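Local atomic coordinates of amino acid ABC transporter, binding protein (Thermus thermophilus, PDB entry 3VV5), a protein that binds L-thialysine, (S)-2-aminoethyl-L-cysteine, and probably passes it to a membrane ABC transporter for uptake into the cell. Residues Gly36-Gly41 with Arg95-Ile100; Gly60-Leu65 with Asn117-Thr122; Gln169-Ala174 with Trp186-Phe191. All coordinates share one frame; numbering follows the deposited sequence.

Contact 1 (Gly36-Gly41 with Arg95-Ile100); sequences GEIRIG and RFDFVI
Backbone bonds from R39 and G41 tie strand 37-41 to D97, F98 and I100. The R39 carbonyl oxygen takes D97 N at 2.8 Å and, more weakly, F98 N; G41 N donates to F98 O, also at 2.8 Å, and G41 O receives I100 N. Bridges I40-F98 and G41-V99 set the parallel register.

D97 carries most of the polar side-chain contact. Its OD2 accepts R39 N at 2.9 Å on the anti side and forms a salt bridge with R27, whereas OD1 meets R39 NH2 at 3.3 Å through charge alone, since it lies well out of the guanidinium plane.

Apolar contacts gather round two rings. CG2 of I40, anti to the backbone N, rests over the F98 ring, 3.9 Å from its centroid, while I38 CD1 reaches the ring edge at CD2 (3.7 Å). Beyond G41 the F96 ring is sandwiched: G41 CA sits 3.7 Å from its centroid, R95 CB above the opposite face.

With strand 76-81 on its far side and antiparallel strand 206-222 beyond 98-100, strand 37-42 has the place of the first strand in a type II periplasmic binding-protein lobe.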
loop_
_atom_site.group_PDB
_atom_site.type_symbol
_atom_site.label_atom_id
_atom_site.label_comp_id
_atom_site.label_asym_id
_atom_site.label_seq_id
_atom_site.Cartn_x
_atom_site.Cartn_y
_atom_site.Cartn_z
ATOM N N GLY A 36 0.890 -11.817 -24.031
ATOM C CA GLY A 36 -0.535 -11.694 -23.725
ATOM C C GLY A 36 -0.842 -11.644 -22.239
ATOM O O GLY A 36 -1.990 -11.437 -21.856
ATOM N N GLU A 37 0.174 -11.823 -21.396
ATOM C CA GLU A 37 -0.023 -11.776 -19.932
ATOM C C GLU A 37 0.977 -10.847 -19.239
ATOM O O GLU A 37 2.119 -10.756 -19.649
ATOM C CB GLU A 37 0.039 -13.175 -19.305
ATOM C CG GLU A 37 1.257 -14.016 -19.726
ATOM C CD GLU A 37 2.144 -14.428 -18.564
ATOM O OE1 GLU A 37 3.387 -14.292 -18.708
ATOM O OE2 GLU A 37 1.615 -14.885 -17.518
ATOM N N ILE A 38 0.526 -10.160 -18.186
ATOM C CA ILE A 38 1.399 -9.350 -17.348
ATOM C C ILE A 38 1.356 -9.884 -15.901
ATOM O O ILE A 38 0.273 -10.091 -15.316
ATOM C CB ILE A 38 1.027 -7.841 -17.427
ATOM C CG1 ILE A 38 2.112 -6.977 -16.754
ATOM C CG2 ILE A 38 -0.383 -7.565 -16.827
ATOM C CD1 ILE A 38 2.148 -5.558 -17.242
ATOM N N ARG A 39 2.540 -10.112 -15.346
ATOM C CA ARG A 39 2.665 -10.614 -13.984
ATOM C C ARG A 39 2.750 -9.448 -13.025
ATOM O O ARG A 39 3.641 -8.602 -13.146
ATOM C CB ARG A 39 3.925 -11.453 -13.810
ATOM C CG ARG A 39 4.200 -12.537 -14.863
ATOM C CD ARG A 39 5.458 -13.273 -14.409
ATOM N NE ARG A 39 6.401 -13.560 -15.486
ATOM C CZ ARG A 39 7.446 -12.795 -15.824
ATOM N NH1 ARG A 39 8.229 -13.188 -16.819
ATOM N NH2 ARG A 39 7.716 -11.644 -15.197
ATOM N N ILE A 40 1.849 -9.428 -12.046
ATOM C CA ILE A 40 1.729 -8.301 -11.119
ATOM C C ILE A 40 1.999 -8.759 -9.683
ATOM O O ILE A 40 1.348 -9.684 -9.199
ATOM C CB ILE A 40 0.314 -7.681 -11.190
ATOM C CG1 ILE A 40 -0.170 -7.559 -12.651
ATOM C CG2 ILE A 40 0.278 -6.312 -10.474
ATOM C CD1 ILE A 40 -1.614 -7.005 -12.758
ATOM N N GLY A 41 2.957 -8.123 -9.016
ATOM C CA GLY A 41 3.303 -8.484 -7.628
ATOM C C GLY A 41 2.487 -7.635 -6.670
ATOM O O GLY A 41 2.309 -6.436 -6.897
ATOM N N ARG A 95 10.802 -11.270 -11.196
ATOM C CA ARG A 95 9.744 -12.210 -10.783
ATOM C C ARG A 95 8.357 -11.738 -11.241
ATOM O O ARG A 95 7.495 -12.547 -11.601
ATOM C CB ARG A 95 9.792 -12.439 -9.253
ATOM C CG ARG A 95 8.630 -13.280 -8.674
ATOM C CD ARG A 95 8.857 -14.769 -8.831
ATOM N NE ARG A 95 7.744 -15.616 -8.371
ATOM C CZ ARG A 95 7.537 -16.001 -7.110
ATOM N NH1 ARG A 95 8.335 -15.587 -6.138
ATOM N NH2 ARG A 95 6.512 -16.794 -6.815
ATOM N N PHE A 96 8.142 -10.428 -11.231
ATOM C CA PHE A 96 6.911 -9.849 -11.772
ATOM C C PHE A 96 7.303 -8.675 -12.663
ATOM O O PHE A 96 8.433 -8.176 -12.579
ATOM C CB PHE A 96 5.946 -9.338 -10.684
ATOM C CG PHE A 96 6.355 -9.634 -9.255
ATOM C CD1 PHE A 96 5.937 -10.793 -8.621
ATOM C CD2 PHE A 96 7.083 -8.701 -8.521
ATOM C CE1 PHE A 96 6.266 -11.042 -7.279
ATOM C CE2 PHE A 96 7.420 -8.948 -7.184
ATOM C CZ PHE A 96 7.018 -10.114 -6.568
ATOM N N ASP A 97 6.374 -8.217 -13.495
ATOM C CA ASP A 97 6.631 -7.086 -14.396
ATOM C C ASP A 97 6.420 -5.741 -13.713
ATOM O O ASP A 97 7.166 -4.777 -13.949
ATOM C CB ASP A 97 5.748 -7.192 -15.641
ATOM C CG ASP A 97 5.970 -8.471 -16.381
ATOM O OD1 ASP A 97 7.147 -8.761 -16.698
ATOM O OD2 ASP A 97 4.986 -9.198 -16.629
ATOM N N PHE A 98 5.404 -5.678 -12.856
ATOM C CA PHE A 98 5.222 -4.524 -11.989
ATOM C C PHE A 98 4.603 -4.905 -10.657
ATOM O O PHE A 98 4.060 -6.005 -10.490
ATOM C CB PHE A 98 4.476 -3.351 -12.666
ATOM C CG PHE A 98 2.954 -3.483 -12.736
ATOM C CD1 PHE A 98 2.136 -2.807 -11.816
ATOM C CD2 PHE A 98 2.343 -4.188 -13.784
ATOM C CE1 PHE A 98 0.720 -2.889 -11.898
ATOM C CE2 PHE A 98 0.918 -4.259 -13.911
ATOM C CZ PHE A 98 0.111 -3.616 -12.964
ATOM N N VAL A 99 4.690 -3.966 -9.731
ATOM C CA VAL A 99 4.161 -4.160 -8.395
ATOM C C VAL A 99 3.149 -3.044 -8.108
ATOM O O VAL A 99 3.407 -1.865 -8.396
ATOM C CB VAL A 99 5.308 -4.136 -7.346
ATOM C CG1 VAL A 99 4.765 -4.063 -5.899
ATOM C CG2 VAL A 99 6.206 -5.356 -7.500
ATOM N N ILE A 100 2.005 -3.426 -7.540
ATOM C CA ILE A 100 1.041 -2.465 -6.983
ATOM C C ILE A 100 0.630 -2.966 -5.627
ATOM O O ILE A 100 -0.134 -3.930 -5.511
ATOM C CB ILE A 100 -0.167 -2.191 -7.950
ATOM C CG1 ILE A 100 -1.069 -1.055 -7.422
ATOM C CG2 ILE A 100 -0.943 -3.492 -8.304
ATOM C CD1 ILE A 100 -2.098 -0.613 -8.487
#

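Contact 2 (Gly60-Leu65 with Asn117-Thr122)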
loop_
_atom_site.group_PDB
_atom_site.type_symbol
_atom_site.label_atom_id
_atom_site.label_comp_id
_atom_site.label_asym_id
_atom_site.label_seq_id
_atom_site.Cartn_x
_atom_site.Cartn_y
_atom_site.Cartn_z
ATOM N N GLY A 60 -9.516 -5.744 -3.713
ATOM C CA GLY A 60 -9.167 -4.463 -3.122
ATOM C C GLY A 60 -9.026 -3.391 -4.190
ATOM O O GLY A 60 -8.988 -3.688 -5.384
ATOM N N PHE A 61 -8.957 -2.137 -3.749
ATOM C CA PHE A 61 -8.756 -0.992 -4.655
ATOM C C PHE A 61 -7.623 -1.192 -5.666
ATOM O O PHE A 61 -7.787 -0.920 -6.871
ATOM C CB PHE A 61 -8.513 0.263 -3.812
ATOM C CG PHE A 61 -8.216 1.479 -4.608
ATOM C CD1 PHE A 61 -9.216 2.078 -5.387
ATOM C CD2 PHE A 61 -6.941 2.033 -4.593
ATOM C CE1 PHE A 61 -8.948 3.222 -6.143
ATOM C CE2 PHE A 61 -6.650 3.169 -5.358
ATOM C CZ PHE A 61 -7.655 3.772 -6.133
ATOM N N GLU A 62 -6.480 -1.680 -5.190
ATOM C CA GLU A 62 -5.309 -1.837 -6.064
ATOM C C GLU A 62 -5.428 -2.976 -7.056
ATOM O O GLU A 62 -4.882 -2.904 -8.150
ATOM C CB GLU A 62 -4.019 -1.956 -5.244
ATOM C CG GLU A 62 -3.654 -0.634 -4.648
ATOM C CD GLU A 62 -2.381 -0.649 -3.815
ATOM O OE1 GLU A 62 -2.308 -1.390 -2.815
ATOM O OE2 GLU A 62 -1.475 0.142 -4.132
ATOM N N VAL A 63 -6.155 -4.014 -6.667
ATOM C CA VAL A 63 -6.413 -5.151 -7.548
ATOM C C VAL A 63 -7.384 -4.756 -8.671
ATOM O O VAL A 63 -7.125 -5.053 -9.857
ATOM C CB VAL A 63 -6.890 -6.370 -6.742
ATOM C CG1 VAL A 63 -7.272 -7.547 -7.654
ATOM C CG2 VAL A 63 -5.786 -6.817 -5.706
ATOM N N ASP A 64 -8.458 -4.042 -8.324
ATOM C CA ASP A 64 -9.376 -3.502 -9.357
ATOM C C ASP A 64 -8.654 -2.560 -10.320
ATOM O O ASP A 64 -8.856 -2.620 -11.537
ATOM C CB ASP A 64 -10.563 -2.789 -8.717
ATOM C CG ASP A 64 -11.602 -3.760 -8.167
ATOM O OD1 ASP A 64 -11.517 -4.967 -8.480
ATOM O OD2 ASP A 64 -12.512 -3.312 -7.441
ATOM N N LEU A 65 -7.797 -1.702 -9.778
ATOM C CA LEU A 65 -7.021 -0.778 -10.609
ATOM C C LEU A 65 -6.036 -1.523 -11.503
ATOM O O LEU A 65 -5.949 -1.266 -12.725
ATOM C CB LEU A 65 -6.248 0.249 -9.746
ATOM C CG LEU A 65 -6.286 1.775 -9.942
ATOM C CD1 LEU A 65 -4.933 2.423 -9.566
ATOM C CD2 LEU A 65 -6.746 2.306 -11.302
ATOM N N ASN A 117 3.692 7.696 -12.067
ATOM C CA ASN A 117 2.853 8.709 -11.412
ATOM C C ASN A 117 1.982 8.030 -10.316
ATOM O O ASN A 117 1.554 6.873 -10.492
ATOM C CB ASN A 117 1.943 9.367 -12.454
ATOM C CG ASN A 117 2.704 10.260 -13.418
ATOM O OD1 ASN A 117 3.692 10.907 -13.041
ATOM N ND2 ASN A 117 2.259 10.288 -14.680
ATOM N N PRO A 118 1.697 8.736 -9.195
ATOM C CA PRO A 118 0.997 8.054 -8.094
ATOM C C PRO A 118 -0.448 7.660 -8.437
ATOM O O PRO A 118 -1.131 8.396 -9.138
ATOM C CB PRO A 118 1.012 9.101 -6.971
ATOM C CG PRO A 118 1.131 10.429 -7.688
ATOM C CD PRO A 118 2.012 10.140 -8.871
ATOM N N HIS A 119 -0.895 6.500 -7.965
ATOM C CA HIS A 119 -2.285 6.085 -8.177
ATOM C C HIS A 119 -3.196 6.417 -6.995
ATOM O O HIS A 119 -4.409 6.215 -7.082
ATOM C CB HIS A 119 -2.402 4.606 -8.586
ATOM C CG HIS A 119 -1.877 3.635 -7.570
ATOM N ND1 HIS A 119 -0.528 3.387 -7.405
ATOM C CD2 HIS A 119 -2.520 2.819 -6.699
ATOM C CE1 HIS A 119 -0.364 2.470 -6.473
ATOM N NE2 HIS A 119 -1.555 2.093 -6.040
ATOM N N TYR A 120 -2.616 6.921 -5.898
ATOM C CA TYR A 120 -3.402 7.549 -4.821
ATOM C C TYR A 120 -2.527 8.329 -3.842
ATOM O O TYR A 120 -1.300 8.241 -3.869
ATOM C CB TYR A 120 -4.335 6.572 -4.068
ATOM C CG TYR A 120 -3.702 5.554 -3.109
ATOM C CD1 TYR A 120 -3.569 5.843 -1.746
ATOM C CD2 TYR A 120 -3.329 4.281 -3.552
ATOM C CE1 TYR A 120 -3.036 4.925 -0.853
ATOM C CE2 TYR A 120 -2.791 3.329 -2.656
ATOM C CZ TYR A 120 -2.642 3.673 -1.306
ATOM O OH TYR A 120 -2.130 2.770 -0.400
ATOM N N CYS A 121 -3.190 9.114 -3.014
ATOM C CA CYS A 121 -2.523 9.918 -2.003
ATOM C C CYS A 121 -3.127 9.593 -0.663
ATOM O O CYS A 121 -4.324 9.268 -0.560
ATOM C CB CYS A 121 -2.640 11.406 -2.317
ATOM S SG CYS A 121 -1.170 12.081 -3.157
ATOM N N THR A 122 -2.292 9.669 0.369
ATOM C CA THR A 122 -2.676 9.167 1.671
ATOM C C THR A 122 -1.724 9.702 2.736
ATOM O O THR A 122 -0.905 10.583 2.485
ATOM C CB THR A 122 -2.681 7.598 1.665
ATOM O OG1 THR A 122 -3.287 7.091 2.860
ATOM C CG2 THR A 122 -1.269 7.019 1.537
#
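E62 and H119 meet through one short bond: H119 NE2 donates to E62 OE2 at 2.7 Å with an N-H...O angle of 162°. The oxygen uses its anti lone pair and lies almost exactly in the imidazole plane, with the carboxylate turned 26° from that plane. The same OE2 faces the edge of the Y120 ring, 3.8 Å from CE2. Apolar contacts flank the polar pair: L65 CD1 packs on H119 CB at 3.5 Å, and F61 CE2 approaches Y120 CD2 at 3.9 Å.

Chain shape places the carboxylate and outer partners hold it. E62 is straight beyond CG (chi2 -180°), which carries its carboxylate across to the imidazole. Its OE1 is bonded to S102 OG and N50 ND2, two residues of the L-thialysine pocket, and Y120 OH also bonds S102. At E62 a glutamine would probably leave H119 NE2 or the S102 and N50 pair poorly matched, since one oxygen would become an amide nitrogen. The E62 side chain lies about 5 Å from the ligand, a second-shell distance.

Further out, H119 and Y120 form a classic beta bulge opposite V217 of strand 206-222. F49 stacks on Y120, and helix 244-253 closes over F61 and Y120, so helix 61-72, helix 244-253 and strand 120-129 meet round F61 and Y120.

Contact 3 (Gln169-Ala174 with Trp186-Phe191); sequences QRDPDA and WITDRF
This is a buried, side-chain hydrogen-bonded contact between helix and strand, in which D171 of helix 171-180 grips W186 and T188 of strand 185-189. Strands 164-168 and 185-189 both run parallel to strand 143-147, which lies between them, so the helix is the connection of a beta-alpha-beta crossover and packs against the strand it leads into.

The evidence lies in the carboxylate. CG of D171 stands anti to the backbone N (chi1 -164°), which turns both oxygens to the strand. W186 NE1 donates to OD1 at 2.8 Å with an N-H...O angle of 164°; the oxygen is in the indole plane, but the donor approaches from above the carboxylate plane. T188 OG1 donates to OD2 at 2.7 Å on the syn side. A water donates to OD1 at 2.6 Å and to I187 O at 2.7 Å, bridging the side chain to the strand backbone.

The indole is held between its neighbours. A174 CB touches CD1 at 3.4 Å, A174 C lies over one ring face, and T188 CG2 covers the opposite face. D171 also packs on F46 and Q147, residues of the ligand pocket.

Three donors converging on one buried carboxylate are consistent with an ionised D171, its charge probably stabilised by the N-H and O-H dipoles of indole, hydroxyl and water, and its rotation fixed by bonds to both oxygens.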
loop_
_atom_site.group_PDB
_atom_site.type_symbol
_atom_site.label_atom_id
_atom_site.label_comp_id
_atom_site.label_asym_id
_atom_site.label_seq_id
_atom_site.Cartn_x
_atom_site.Cartn_y
_atom_site.Cartn_z
ATOM N N GLN A 169 5.333 -8.691 10.453
ATOM C CA GLN A 169 5.375 -9.087 9.048
ATOM C C GLN A 169 4.168 -8.532 8.304
ATOM O O GLN A 169 4.289 -8.075 7.174
ATOM C CB GLN A 169 5.416 -10.606 8.899
ATOM C CG GLN A 169 5.558 -11.048 7.433
ATOM C CD GLN A 169 6.158 -12.425 7.273
ATOM O OE1 GLN A 169 6.049 -13.273 8.162
ATOM N NE2 GLN A 169 6.793 -12.662 6.126
ATOM N N ARG A 170 3.010 -8.585 8.949
ATOM C CA ARG A 170 1.777 -8.137 8.341
ATOM C C ARG A 170 1.116 -7.092 9.221
ATOM O O ARG A 170 0.996 -7.249 10.445
ATOM C CB ARG A 170 0.822 -9.316 8.055
ATOM C CG ARG A 170 1.356 -10.295 6.985
ATOM C CD ARG A 170 0.497 -11.564 6.853
ATOM N NE ARG A 170 0.678 -12.459 7.993
ATOM C CZ ARG A 170 1.665 -13.346 8.116
ATOM N NH1 ARG A 170 1.743 -14.098 9.210
ATOM N NH2 ARG A 170 2.578 -13.476 7.156
ATOM N N ASP A 171 0.663 -6.029 8.565
ATOM C CA ASP A 171 0.046 -4.913 9.259
ATOM C C ASP A 171 -1.129 -5.322 10.175
ATOM O O ASP A 171 -1.234 -4.788 11.295
ATOM C CB ASP A 171 -0.348 -3.833 8.247
ATOM C CG ASP A 171 -0.627 -2.492 8.897
ATOM O OD1 ASP A 171 0.169 -2.035 9.742
ATOM O OD2 ASP A 171 -1.634 -1.891 8.536
ATOM N N PRO A 172 -1.999 -6.272 9.736
ATOM C CA PRO A 172 -3.107 -6.655 10.628
ATOM C C PRO A 172 -2.664 -7.276 11.956
ATOM O O PRO A 172 -3.427 -7.278 12.929
ATOM C CB PRO A 172 -3.876 -7.693 9.799
ATOM C CG PRO A 172 -3.598 -7.284 8.376
ATOM C CD PRO A 172 -2.146 -6.910 8.412
ATOM N N ASP A 173 -1.454 -7.810 11.994
ATOM C CA ASP A 173 -0.956 -8.407 13.226
ATOM C C ASP A 173 -0.611 -7.312 14.236
ATOM O O ASP A 173 -0.739 -7.525 15.448
ATOM C CB ASP A 173 0.232 -9.342 12.945
ATOM C CG ASP A 173 -0.182 -10.585 12.169
ATOM O OD1 ASP A 173 -1.348 -11.004 12.314
ATOM O OD2 ASP A 173 0.655 -11.136 11.422
ATOM N N ALA A 174 -0.232 -6.129 13.742
ATOM C CA ALA A 174 -0.053 -4.966 14.643
ATOM C C ALA A 174 -1.378 -4.515 15.254
ATOM O O ALA A 174 -1.436 -4.209 16.451
ATOM C CB ALA A 174 0.664 -3.805 13.944
ATOM N N TRP A 186 -0.504 1.908 17.061
ATOM C CA TRP A 186 -0.262 1.306 15.756
ATOM C C TRP A 186 -0.148 2.447 14.753
ATOM O O TRP A 186 -1.009 3.333 14.739
ATOM C CB TRP A 186 -1.474 0.411 15.441
ATOM C CG TRP A 186 -1.578 -0.186 14.065
ATOM C CD1 TRP A 186 -0.568 -0.668 13.269
ATOM C CD2 TRP A 186 -2.801 -0.415 13.352
ATOM N NE1 TRP A 186 -1.109 -1.200 12.097
ATOM C CE2 TRP A 186 -2.471 -1.044 12.128
ATOM C CE3 TRP A 186 -4.152 -0.151 13.640
ATOM C CZ2 TRP A 186 -3.447 -1.402 11.181
ATOM C CZ3 TRP A 186 -5.118 -0.496 12.696
ATOM C CH2 TRP A 186 -4.760 -1.123 11.487
ATOM N N ILE A 187 0.935 2.487 13.970
ATOM C CA ILE A 187 1.066 3.518 12.955
ATOM C C ILE A 187 0.814 2.861 11.622
ATOM O O ILE A 187 1.496 1.899 11.256
ATOM C CB ILE A 187 2.432 4.251 12.965
ATOM C CG1 ILE A 187 2.627 5.023 14.286
ATOM C CG2 ILE A 187 2.498 5.249 11.796
ATOM C CD1 ILE A 187 3.926 5.832 14.331
ATOM N N THR A 188 -0.187 3.366 10.900
ATOM C CA THR A 188 -0.592 2.727 9.659
ATOM C C THR A 188 -1.212 3.752 8.737
ATOM O O THR A 188 -1.250 4.935 9.052
ATOM C CB THR A 188 -1.599 1.559 9.949
ATOM O OG1 THR A 188 -1.807 0.766 8.773
ATOM C CG2 THR A 188 -2.925 2.097 10.450
ATOM N N ASP A 189 -1.748 3.270 7.617
ATOM C CA ASP A 189 -2.407 4.106 6.622
ATOM C C ASP A 189 -3.768 4.590 7.101
ATOM O O ASP A 189 -4.538 3.810 7.673
ATOM C CB ASP A 189 -2.551 3.298 5.337
ATOM C CG ASP A 189 -3.267 4.050 4.260
ATOM O OD1 ASP A 189 -2.587 4.697 3.411
ATOM O OD2 ASP A 189 -4.513 3.978 4.259
ATOM N N ARG A 190 -4.099 5.854 6.796
ATOM C CA ARG A 190 -5.338 6.463 7.285
ATOM C C ARG A 190 -6.605 5.759 6.794
ATOM O O ARG A 190 -7.568 5.612 7.544
ATOM C CB ARG A 190 -5.383 7.965 6.935
ATOM C CG ARG A 190 -5.303 8.273 5.427
ATOM C CD ARG A 190 -5.316 9.779 5.134
ATOM N NE ARG A 190 -6.604 10.372 5.500
ATOM C CZ ARG A 190 -6.801 11.667 5.744
ATOM N NH1 ARG A 190 -5.791 12.533 5.667
ATOM N NH2 ARG A 190 -8.013 12.096 6.071
ATOM N N PHE A 191 -6.602 5.329 5.535
ATOM C CA PHE A 191 -7.749 4.588 4.992
ATOM C C PHE A 191 -7.830 3.172 5.550
ATOM O O PHE A 191 -8.922 2.651 5.754
ATOM C CB PHE A 191 -7.686 4.537 3.461
ATOM C CG PHE A 191 -7.743 5.891 2.812
ATOM C CD1 PHE A 191 -8.952 6.595 2.749
ATOM C CD2 PHE A 191 -6.596 6.465 2.268
ATOM C CE1 PHE A 191 -9.020 7.855 2.161
ATOM C CE2 PHE A 191 -6.645 7.731 1.675
ATOM C CZ PHE A 191 -7.861 8.426 1.625
HETATM O O HOH W 1 2.181 -0.469 10.066
#

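In the fold
Along the chain, the segments of contacts 1 and 2 alternate, and contact 3 follows. All three reach the same mixed sheet. Contacts 1 and 2 have centres 15 Å apart and touch, with I100 CG1 3.5 Å from H119 NE2. Contact 3 lies about 17 Å from contact 2 and 25 Å from contact 1, centre to centre, on the opposite side of the chain's centre from contact 1. Strand 120-129 joins the two sides: it runs through contact 2 and pairs with 185-189 of contact 3, where T122 OG1 probably bonds D189 OD1 at 2.6 Å. Contacts 1 and 3 probably lie in different lobes, with L-thialysine bound between them, as in other proteins of this family.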